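Long-range contact in lysozyme, putative (Bacillus anthracis, PDB 2WAG), which probably cleaves the glycan strands of bacterial cell-wall peptidoglycan as a family GH25 lysozyme: residues A45-F56 and T84-V93. Numbering follows the deposited sequence.
Sequences ATEGSAFVDKYF and TQAEQFIRNV. With SO4 (sulfate ion), chain G.
A45, T46 and V52, from the two arms of a β-hairpin, pack against one side of helix 84-92, which runs nearly antiparallel to strand 45-47. The apolar contacts cluster at the helix's C-terminal end. There A45 CB presses on V93 CG2 at 3.5 Å, tight for two carbons, and a residue as small as alanine suits so close an approach. F56 adds its ring: CZ rests on the same V93 methyl, while CE2 lies 3.4 Å from N92 O.

T46 OG1, set between backbone N and carbonyl carbon (chi1 47°), meets the edge of the F89 ring, 3.5 Å from CD1, and is buried without a hydrogen-bonding partner. An almost straight bond from N92 ND2 back to Q88 O (2.9 Å, 179°) fixes the orientation of the N92 amide. T46 CG2 and both V52 methyls lie against that amide.

Polar contacts gather at the hairpin turn, where S49, T84, Q88 and R91 are each described in one of two modelled conformers. S49 OG and T84 OG1 lie 2.6 Å apart; S49 OG also pairs with S80 OG, and T84 OG1 with K81 O. One water donates to both S49 O and T84 O. Q88 bends at chi2 to bring NE2 beside A50, while R91 grips its OE1 side-on through NE and NH2. Positive phi and the lack of a side chain suit G48. S49 N bonds O2 of a sulfate (2.7 Å), probably from the crystallisation liquor and also held by S77 OG and S80 OG.

The arrangement belongs to the β/α-barrel of GH25 enzymes, a hairpin extension of one strand laid over a barrel helix.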
# COMPACT_ATOMS: atom_id res chain seq x y z
N ALA A 45 11.66 9.74 11.23
CA ALA A 45 12.95 9.86 11.89
C ALA A 45 13.45 8.53 12.40
O ALA A 45 14.55 8.11 12.07
CB ALA A 45 12.85 10.86 13.05
N THR A 46 12.65 7.88 13.24
CA THR A 46 13.10 6.74 14.02
C THR A 46 12.08 5.62 13.97
O THR A 46 10.87 5.82 13.65
CB THR A 46 13.35 7.15 15.49
OG1 THR A 46 12.24 7.93 15.95
CG2 THR A 46 14.57 8.00 15.60
N GLU A 47 12.54 4.42 14.32
CA GLU A 47 11.67 3.28 14.51
C GLU A 47 12.18 2.47 15.68
O GLU A 47 13.39 2.26 15.82
CB GLU A 47 11.54 2.42 13.24
CG GLU A 47 10.66 1.18 13.43
CD GLU A 47 10.27 0.49 12.13
OE1 GLU A 47 10.67 0.95 11.05
OE2 GLU A 47 9.58 -0.54 12.23
N GLY A 48 11.27 2.01 16.54
CA GLY A 48 11.66 1.20 17.68
C GLY A 48 12.70 1.85 18.56
O GLY A 48 12.75 3.07 18.70
N SER A 49 13.57 1.06 19.17
CA SER A 49 14.43 1.68 20.18
C SER A 49 15.84 1.94 19.64
O SER A 49 16.65 2.48 20.37
CB SER A 49 14.40 0.90 21.53
OG SER A 49 13.16 1.02 22.25
N ALA A 50 16.13 1.65 18.37
CA ALA A 50 17.47 1.90 17.86
C ALA A 50 17.61 2.29 16.39
O ALA A 50 18.69 2.67 15.94
CB ALA A 50 18.35 0.68 18.16
N PHE A 51 16.52 2.24 15.63
CA PHE A 51 16.62 2.47 14.20
C PHE A 51 16.45 3.94 13.82
O PHE A 51 15.59 4.64 14.38
CB PHE A 51 15.60 1.59 13.45
CG PHE A 51 15.63 1.75 11.96
CD1 PHE A 51 16.45 0.94 11.17
CD2 PHE A 51 14.84 2.71 11.34
CE1 PHE A 51 16.45 1.08 9.78
CE2 PHE A 51 14.85 2.86 9.96
CZ PHE A 51 15.66 2.05 9.18
N VAL A 52 17.25 4.40 12.86
CA VAL A 52 17.17 5.76 12.32
C VAL A 52 17.00 5.68 10.80
O VAL A 52 17.79 5.04 10.11
CB VAL A 52 18.44 6.60 12.63
CG1 VAL A 52 18.29 8.03 12.12
CG2 VAL A 52 18.71 6.61 14.15
N ASP A 53 15.95 6.32 10.29
CA ASP A 53 15.71 6.35 8.85
C ASP A 53 16.91 7.00 8.14
O ASP A 53 17.40 8.05 8.58
CB ASP A 53 14.39 7.09 8.56
CG ASP A 53 14.07 7.15 7.08
OD1 ASP A 53 13.19 6.35 6.65
OD2 ASP A 53 14.69 7.96 6.36
N LYS A 54 17.39 6.38 7.06
CA LYS A 54 18.64 6.84 6.48
C LYS A 54 18.56 8.21 5.83
O LYS A 54 19.59 8.85 5.63
CB LYS A 54 19.19 5.81 5.49
CG LYS A 54 18.43 5.70 4.21
CD LYS A 54 19.19 4.83 3.21
CE LYS A 54 18.42 4.66 1.91
NZ LYS A 54 19.20 3.86 0.91
N TYR A 55 17.35 8.68 5.53
CA TYR A 55 17.21 9.99 4.90
C TYR A 55 16.60 11.02 5.85
O TYR A 55 16.33 12.14 5.43
CB TYR A 55 16.39 9.93 3.60
CG TYR A 55 17.11 9.26 2.45
CD1 TYR A 55 18.51 9.13 2.43
CD2 TYR A 55 16.40 8.75 1.39
CE1 TYR A 55 19.17 8.49 1.38
CE2 TYR A 55 17.05 8.13 0.32
CZ TYR A 55 18.41 8.00 0.33
OH TYR A 55 19.00 7.37 -0.76
N PHE A 56 16.43 10.68 7.13
CA PHE A 56 15.82 11.66 8.03
C PHE A 56 16.59 12.99 8.09
O PHE A 56 16.01 14.06 7.95
CB PHE A 56 15.64 11.14 9.46
CG PHE A 56 15.20 12.23 10.38
CD1 PHE A 56 13.93 12.79 10.23
CD2 PHE A 56 16.07 12.80 11.30
CE1 PHE A 56 13.51 13.86 11.02
CE2 PHE A 56 15.65 13.88 12.09
CZ PHE A 56 14.38 14.41 11.95
N THR A 84 12.37 3.88 26.02
CA THR A 84 13.50 3.79 25.13
C THR A 84 13.16 4.31 23.72
O THR A 84 13.98 4.95 23.07
CB THR A 84 14.01 2.34 25.09
OG1 THR A 84 12.94 1.45 24.76
CG2 THR A 84 14.50 1.98 26.44
N GLN A 85 11.94 4.04 23.28
CA GLN A 85 11.51 4.57 21.98
C GLN A 85 11.43 6.10 22.00
O GLN A 85 11.86 6.75 21.06
CB GLN A 85 10.18 3.95 21.59
CG GLN A 85 10.31 2.46 21.30
CD GLN A 85 9.08 1.89 20.67
OE1 GLN A 85 8.75 2.23 19.53
NE2 GLN A 85 8.37 1.04 21.40
N ALA A 86 10.90 6.68 23.09
CA ALA A 86 10.86 8.14 23.21
C ALA A 86 12.26 8.73 23.23
O ALA A 86 12.54 9.76 22.61
CB ALA A 86 10.13 8.55 24.48
N GLU A 87 13.16 8.09 23.98
CA GLU A 87 14.53 8.56 24.05
C GLU A 87 15.19 8.54 22.68
O GLU A 87 15.97 9.43 22.33
CB GLU A 87 15.34 7.71 25.04
CG GLU A 87 14.97 7.97 26.51
CD GLU A 87 15.45 6.91 27.50
OE1 GLU A 87 15.76 5.75 27.13
OE2 GLU A 87 15.49 7.24 28.71
N GLN A 88 14.84 7.55 21.87
CA GLN A 88 15.38 7.49 20.54
C GLN A 88 14.88 8.60 19.60
O GLN A 88 15.66 9.24 18.90
CB GLN A 88 15.14 6.10 19.99
CG GLN A 88 16.37 5.25 20.23
CD GLN A 88 17.54 5.70 19.36
OE1 GLN A 88 18.54 6.23 19.85
NE2 GLN A 88 17.40 5.49 18.06
N PHE A 89 13.57 8.86 19.62
CA PHE A 89 13.06 9.97 18.83
C PHE A 89 13.71 11.28 19.31
O PHE A 89 14.17 12.08 18.50
CB PHE A 89 11.55 10.00 18.97
CG PHE A 89 10.86 11.06 18.14
CD1 PHE A 89 10.48 10.79 16.82
CD2 PHE A 89 10.56 12.31 18.67
CE1 PHE A 89 9.80 11.75 16.07
CE2 PHE A 89 9.90 13.28 17.92
CZ PHE A 89 9.50 12.99 16.62
N ILE A 90 13.75 11.49 20.63
CA ILE A 90 14.29 12.73 21.19
C ILE A 90 15.77 12.95 20.82
O ILE A 90 16.16 14.07 20.53
CB ILE A 90 14.06 12.76 22.72
CG1 ILE A 90 12.57 12.97 23.00
CG2 ILE A 90 14.88 13.89 23.38
CD1 ILE A 90 12.17 12.68 24.47
N ARG A 91 16.59 11.89 20.79
CA ARG A 91 18.00 12.04 20.41
C ARG A 91 18.16 12.50 18.96
O ARG A 91 19.12 13.18 18.59
CB ARG A 91 18.78 10.73 20.61
CG ARG A 91 18.93 10.34 22.06
CD ARG A 91 19.88 9.16 22.25
NE ARG A 91 19.22 7.89 21.98
CZ ARG A 91 18.81 7.06 22.93
NH1 ARG A 91 19.00 7.37 24.20
NH2 ARG A 91 18.19 5.93 22.60
N ASN A 92 17.20 12.12 18.13
CA ASN A 92 17.33 12.36 16.70
C ASN A 92 16.63 13.61 16.21
O ASN A 92 17.06 14.18 15.22
CB ASN A 92 16.77 11.15 15.94
CG ASN A 92 17.79 10.02 15.87
OD1 ASN A 92 18.63 10.01 14.98
ND2 ASN A 92 17.75 9.10 16.84
N VAL A 93 15.56 14.03 16.87
CA VAL A 93 14.72 15.10 16.33
C VAL A 93 14.88 16.37 17.17
O VAL A 93 14.51 16.39 18.34
CB VAL A 93 13.24 14.66 16.30
CG1 VAL A 93 12.34 15.78 15.76
CG2 VAL A 93 13.10 13.38 15.45
S SO4 G . 12.73 -2.86 18.62
O1 SO4 G . 12.08 -3.14 17.35
O2 SO4 G . 13.52 -1.65 18.82
O3 SO4 G . 13.23 -4.04 19.33
O4 SO4 G . 11.53 -2.53 19.43
O HOH W 1 16.38 4.02 22.97